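Side-chain contacts in pyruvate kinase 1 (Trypanosoma brucei brucei, PDB 4KCT), which catalyses the transfer of the phosphoryl group from phosphoenolpyruvate to ADP, giving pyruvate and ATP, and has an intrinsic decarboxylase activity, apparently toward oxaloacetate: residues 377-382 against 410-415; 362-367 against 385-390. All coordinates share one frame; numbering follows the deposited sequence.

How the contacts relate
Both contacts use helix 377-392 of the alpha/beta domain: contact 1 its first turns, contact 2 the part two to three turns further on. Their centres lie about 8 Å apart and they touch directly, with Y413 O 3.4 Å from F364 CD1 and I410 O 3.7 Å from V386 CG2. Contact 1 is polar at E379, contact 2 wholly apolar. The bound 2,6-di-O-phosphono-beta-D-fructofuranose lies about 8 Å from the side chain of C382 in contact 1 and about 14 Å from that of V386 in contact 2, so neither side chain touches this ligand. Both contacts also border the second subunit.

Contact 1 (377-382 against 410-415); sequences PEEAVC and ISKYRP
The carboxylate of E379 meets the Y413 ring at its edge, near the ring plane, with the two planes turned 70° apart. Both cross-segment bonds fall on one oxygen, E379 OE2. Y413 OH donates to it over 2.5 Å from the anti side, 27° out of the carboxylate plane, while K412 NZ forms a salt bridge to the same OE2 over 2.6 Å from the syn side. With CG anti to the backbone N (chi1 -174°) and an extended chain, E379 reaches across from helix 377-392; the all-extended K412 comes in roughly perpendicular to it. K412 NZ has a further hydrogen-bond partner in Q371, whose side chain belongs to the loop between helices 362-369 and 377-392. Deeper in the domain, C382 SG packs on I410 CG1 at 3.7 Å, where the CA atoms of the two segments are closest (C382 CA to I410 CA 5.2 Å), and I410 goes on to M397 and V399 of strand 396-400. The contact thus ties helix 377-392 to I410 and to K412 and Y413 that follow it. Two donors converging on OE2 should limit rotation of the carboxylate, and the adjacent ammonium would be expected to favour its ionised form.

Contact 2 (362-367 against 385-390); sequences VMFNSI and AVASAF
The F364 ring reaches from helix 362-369 to helix 377-392 and is met there by V386, A387 and F390, in a roughly antiparallel helix pair of which helix 377-392 belongs to the pyruvate kinase alpha/beta domain and packs on its sheet. On the ring, CD1 lies 3.6 Å from V386 CG1, and the far end, CZ, is 3.7 Å from A387 CB. Nearer the backbone, F364 CB touches F390 CE2 at 3.9 Å. The two aromatic rings stand obliquely, with centroids 5.9 Å apart and planes at 59°, while the two side chains overlap head to tail.

The torsions account for this reach. F364 holds CG anti to its backbone N (chi1 174°), which extends the ring toward helix 377-392, whereas F390 has CG anti to the carbonyl carbon and brings the ring carbon CE2 to F364 CB. The axes of the two short segments, at 150° to each other, come no closer than 11.4 Å, so side chains, chiefly the F364 ring, span the distance.

Further out, V386 also touches Y413 and M397, and F390 also packs on T361 and N416. On the other side of helix 377-392, A385 and A389 rest on V478 of strand 476-481, which sets the helix against the sheet. A387 in turn packs on S384 of the second subunit, and I367 on L4 of the third, so the two helices run into subunit interfaces. Back at the centre of the contact, V386 CG1 covers a second carbon of the phenylalanine ring as well, lying 3.8 Å from F364 CE1.

Contact 1 (377-382 against 410-415)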
loop_
_atom_site.group_PDB
_atom_site.type_symbol
_atom_site.label_atom_id
_atom_site.label_comp_id
_atom_site.label_asym_id
_atom_site.label_seq_id
_atom_site.Cartn_x
_atom_site.Cartn_y
_atom_site.Cartn_z
ATOM N N PRO A 377 -1.084 -18.381 -19.940
ATOM C CA PRO A 377 -1.918 -17.445 -20.703
ATOM C C PRO A 377 -3.377 -17.473 -20.268
ATOM O O PRO A 377 -3.997 -16.425 -20.182
ATOM C CB PRO A 377 -1.776 -17.916 -22.169
ATOM C CG PRO A 377 -0.659 -18.911 -22.192
ATOM C CD PRO A 377 -0.305 -19.310 -20.789
ATOM N N GLU A 378 -3.939 -18.655 -20.002
ATOM C CA GLU A 378 -5.358 -18.695 -19.634
ATOM C C GLU A 378 -5.629 -17.988 -18.298
ATOM O O GLU A 378 -6.674 -17.369 -18.110
ATOM C CB GLU A 378 -5.926 -20.122 -19.637
ATOM C CG GLU A 378 -5.286 -21.043 -18.633
ATOM C CD GLU A 378 -4.121 -21.824 -19.234
ATOM O OE1 GLU A 378 -4.009 -23.031 -18.946
ATOM O OE2 GLU A 378 -3.364 -21.253 -20.057
ATOM N N GLU A 379 -4.653 -18.019 -17.398
ATOM C CA GLU A 379 -4.854 -17.339 -16.128
ATOM C C GLU A 379 -4.694 -15.820 -16.215
ATOM O O GLU A 379 -5.492 -15.088 -15.634
ATOM C CB GLU A 379 -3.983 -17.920 -15.012
ATOM C CG GLU A 379 -4.324 -17.291 -13.671
ATOM C CD GLU A 379 -3.941 -18.166 -12.477
ATOM O OE1 GLU A 379 -3.206 -19.154 -12.667
ATOM O OE2 GLU A 379 -4.296 -17.796 -11.346
ATOM N N ALA A 380 -3.699 -15.349 -16.967
ATOM C CA ALA A 380 -3.663 -13.932 -17.375
ATOM C C ALA A 380 -4.957 -13.468 -18.039
ATOM O O ALA A 380 -5.493 -12.382 -17.721
ATOM C CB ALA A 380 -2.471 -13.667 -18.270
ATOM N N VAL A 381 -5.492 -14.286 -18.939
ATOM C CA VAL A 381 -6.758 -13.927 -19.607
ATOM C C VAL A 381 -7.920 -13.832 -18.587
ATOM O O VAL A 381 -8.694 -12.851 -18.579
ATOM C CB VAL A 381 -7.091 -14.916 -20.767
ATOM C CG1 VAL A 381 -8.562 -14.787 -21.201
ATOM C CG2 VAL A 381 -6.150 -14.661 -21.969
ATOM N N CYS A 382 -8.053 -14.849 -17.739
ATOM C CA CYS A 382 -9.141 -14.849 -16.777
ATOM C C CYS A 382 -9.019 -13.732 -15.747
ATOM O O CYS A 382 -10.023 -13.075 -15.386
ATOM C CB CYS A 382 -9.318 -16.238 -16.127
ATOM S SG CYS A 382 -9.902 -17.490 -17.342
ATOM N N ILE A 410 -11.900 -18.062 -13.494
ATOM C CA ILE A 410 -12.546 -16.752 -13.343
ATOM C C ILE A 410 -13.076 -16.504 -11.936
ATOM O O ILE A 410 -12.814 -15.454 -11.343
ATOM C CB ILE A 410 -13.687 -16.581 -14.337
ATOM C CG1 ILE A 410 -13.120 -16.569 -15.777
ATOM C CG2 ILE A 410 -14.470 -15.289 -14.042
ATOM C CD1 ILE A 410 -14.216 -16.517 -16.839
ATOM N N SER A 411 -13.742 -17.504 -11.366
ATOM C CA SER A 411 -14.221 -17.392 -9.973
ATOM C C SER A 411 -13.075 -17.174 -8.979
ATOM O O SER A 411 -13.237 -16.488 -7.963
ATOM C CB SER A 411 -15.039 -18.643 -9.577
ATOM O OG SER A 411 -15.573 -18.488 -8.255
ATOM N N LYS A 412 -11.902 -17.718 -9.293
ATOM C CA LYS A 412 -10.747 -17.560 -8.417
ATOM C C LYS A 412 -10.491 -16.052 -8.153
ATOM O O LYS A 412 -10.046 -15.667 -7.060
ATOM C CB LYS A 412 -9.513 -18.195 -9.078
ATOM C CG LYS A 412 -8.197 -17.797 -8.456
ATOM C CD LYS A 412 -7.035 -18.556 -9.138
ATOM C CE LYS A 412 -5.717 -18.251 -8.423
ATOM N NZ LYS A 412 -4.588 -19.011 -9.027
ATOM N N TYR A 413 -10.755 -15.214 -9.155
ATOM C CA TYR A 413 -10.459 -13.771 -9.036
ATOM C C TYR A 413 -11.635 -12.959 -8.502
ATOM O O TYR A 413 -11.522 -11.745 -8.312
ATOM C CB TYR A 413 -9.918 -13.201 -10.361
ATOM C CG TYR A 413 -8.508 -13.677 -10.622
ATOM C CD1 TYR A 413 -7.427 -13.107 -9.916
ATOM C CD2 TYR A 413 -8.285 -14.891 -11.272
ATOM C CE1 TYR A 413 -6.128 -13.610 -10.058
ATOM C CE2 TYR A 413 -7.001 -15.436 -11.352
ATOM C CZ TYR A 413 -5.939 -14.799 -10.719
ATOM O OH TYR A 413 -4.675 -15.360 -10.763
ATOM N N ARG A 414 -12.686 -13.661 -8.075
ATOM C CA ARG A 414 -13.702 -13.055 -7.214
ATOM C C ARG A 414 -14.352 -11.796 -7.851
ATOM O O ARG A 414 -14.326 -10.721 -7.263
ATOM C CB ARG A 414 -13.087 -12.700 -5.848
ATOM C CG ARG A 414 -12.660 -13.923 -4.987
ATOM C CD ARG A 414 -13.603 -15.091 -5.165
ATOM N NE ARG A 414 -13.624 -16.026 -4.017
ATOM C CZ ARG A 414 -13.853 -17.341 -4.128
ATOM N NH1 ARG A 414 -14.048 -18.084 -3.029
ATOM N NH2 ARG A 414 -14.040 -17.892 -5.336
ATOM N N PRO A 415 -14.894 -11.921 -9.070
ATOM C CA PRO A 415 -15.698 -10.808 -9.574
ATOM C C PRO A 415 -16.897 -10.523 -8.653
ATOM O O PRO A 415 -17.280 -11.385 -7.839
ATOM C CB PRO A 415 -16.189 -11.320 -10.947
ATOM C CG PRO A 415 -16.177 -12.812 -10.832
ATOM C CD PRO A 415 -14.972 -13.110 -9.943
#

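Contact 2 (362-367 against 385-390)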
loop_
_atom_site.group_PDB
_atom_site.type_symbol
_atom_site.label_atom_id
_atom_site.label_comp_id
_atom_site.label_asym_id
_atom_site.label_seq_id
_atom_site.Cartn_x
_atom_site.Cartn_y
_atom_site.Cartn_z
ATOM N N VAL A 362 -10.852 -5.806 -3.160
ATOM C CA VAL A 362 -9.791 -6.232 -2.236
ATOM C C VAL A 362 -9.351 -7.668 -2.407
ATOM O O VAL A 362 -8.144 -7.926 -2.484
ATOM C CB VAL A 362 -10.122 -5.944 -0.759
ATOM C CG1 VAL A 362 -9.132 -6.672 0.158
ATOM C CG2 VAL A 362 -10.056 -4.440 -0.501
ATOM N N MET A 363 -10.311 -8.608 -2.533
ATOM C CA MET A 363 -9.947 -9.998 -2.768
ATOM C C MET A 363 -9.238 -10.134 -4.102
ATOM O O MET A 363 -8.218 -10.825 -4.201
ATOM C CB MET A 363 -11.170 -10.949 -2.722
ATOM C CG MET A 363 -11.618 -11.339 -1.318
ATOM S SD MET A 363 -10.577 -12.652 -0.667
ATOM C CE MET A 363 -11.548 -14.115 -1.085
ATOM N N PHE A 364 -9.813 -9.533 -5.148
ATOM C CA PHE A 364 -9.191 -9.594 -6.463
ATOM C C PHE A 364 -7.715 -9.235 -6.398
ATOM O O PHE A 364 -6.831 -9.983 -6.903
ATOM C CB PHE A 364 -9.928 -8.671 -7.466
ATOM C CG PHE A 364 -9.246 -8.577 -8.824
ATOM C CD1 PHE A 364 -9.269 -9.652 -9.698
ATOM C CD2 PHE A 364 -8.443 -7.467 -9.145
ATOM C CE1 PHE A 364 -8.611 -9.601 -10.938
ATOM C CE2 PHE A 364 -7.730 -7.430 -10.373
ATOM C CZ PHE A 364 -7.871 -8.476 -11.286
ATOM N N ASN A 365 -7.438 -8.059 -5.861
ATOM C CA ASN A 365 -6.056 -7.555 -5.803
ATOM C C ASN A 365 -5.143 -8.416 -4.928
ATOM O O ASN A 365 -3.987 -8.699 -5.304
ATOM C CB ASN A 365 -6.048 -6.101 -5.321
ATOM C CG ASN A 365 -6.478 -5.132 -6.420
ATOM O OD1 ASN A 365 -6.102 -5.297 -7.572
ATOM N ND2 ASN A 365 -7.403 -4.254 -6.099
ATOM N N SER A 366 -5.645 -8.843 -3.779
ATOM C CA SER A 366 -4.831 -9.669 -2.855
ATOM C C SER A 366 -4.499 -11.020 -3.471
ATOM O O SER A 366 -3.354 -11.508 -3.374
ATOM C CB SER A 366 -5.546 -9.880 -1.519
ATOM O OG SER A 366 -5.733 -8.664 -0.838
ATOM N N ILE A 367 -5.490 -11.635 -4.100
ATOM C CA ILE A 367 -5.267 -12.914 -4.791
ATOM C C ILE A 367 -4.293 -12.778 -5.967
ATOM O O ILE A 367 -3.346 -13.536 -6.069
ATOM C CB ILE A 367 -6.600 -13.543 -5.271
ATOM C CG1 ILE A 367 -7.434 -13.968 -4.047
ATOM C CG2 ILE A 367 -6.345 -14.740 -6.210
ATOM C CD1 ILE A 367 -8.901 -14.145 -4.353
ATOM N N ALA A 385 -9.750 -10.466 -17.491
ATOM C CA ALA A 385 -11.205 -10.402 -17.760
ATOM C C ALA A 385 -11.945 -9.880 -16.530
ATOM O O ALA A 385 -12.819 -9.019 -16.644
ATOM C CB ALA A 385 -11.754 -11.761 -18.166
ATOM N N VAL A 386 -11.605 -10.409 -15.351
ATOM C CA VAL A 386 -12.238 -9.931 -14.113
ATOM C C VAL A 386 -11.901 -8.454 -13.857
ATOM O O VAL A 386 -12.773 -7.663 -13.482
ATOM C CB VAL A 386 -11.848 -10.801 -12.873
ATOM C CG1 VAL A 386 -12.345 -10.140 -11.576
ATOM C CG2 VAL A 386 -12.446 -12.191 -12.999
ATOM N N ALA A 387 -10.641 -8.081 -14.065
ATOM C CA ALA A 387 -10.269 -6.680 -13.963
ATOM C C ALA A 387 -11.144 -5.792 -14.859
ATOM O O ALA A 387 -11.616 -4.721 -14.420
ATOM C CB ALA A 387 -8.773 -6.474 -14.257
ATOM N N SER A 388 -11.311 -6.193 -16.119
ATOM C CA SER A 388 -12.107 -5.399 -17.047
ATOM C C SER A 388 -13.571 -5.302 -16.607
ATOM O O SER A 388 -14.187 -4.253 -16.761
ATOM C CB SER A 388 -11.980 -5.905 -18.504
ATOM O OG SER A 388 -12.530 -7.203 -18.679
ATOM N N ALA A 389 -14.091 -6.365 -15.970
ATOM C CA ALA A 389 -15.460 -6.341 -15.413
ATOM C C ALA A 389 -15.606 -5.277 -14.328
ATOM O O ALA A 389 -16.605 -4.529 -14.280
ATOM C CB ALA A 389 -15.833 -7.721 -14.859
ATOM N N PHE A 390 -14.626 -5.196 -13.443
ATOM C CA PHE A 390 -14.636 -4.117 -12.470
ATOM C C PHE A 390 -14.552 -2.756 -13.166
ATOM O O PHE A 390 -15.249 -1.827 -12.773
ATOM C CB PHE A 390 -13.490 -4.285 -11.456
ATOM C CG PHE A 390 -13.748 -5.356 -10.429
ATOM C CD1 PHE A 390 -14.850 -5.254 -9.547
ATOM C CD2 PHE A 390 -12.907 -6.450 -10.326
ATOM C CE1 PHE A 390 -15.016 -6.186 -8.510
ATOM C CE2 PHE A 390 -13.128 -7.435 -9.347
ATOM C CZ PHE A 390 -14.188 -7.299 -8.446
#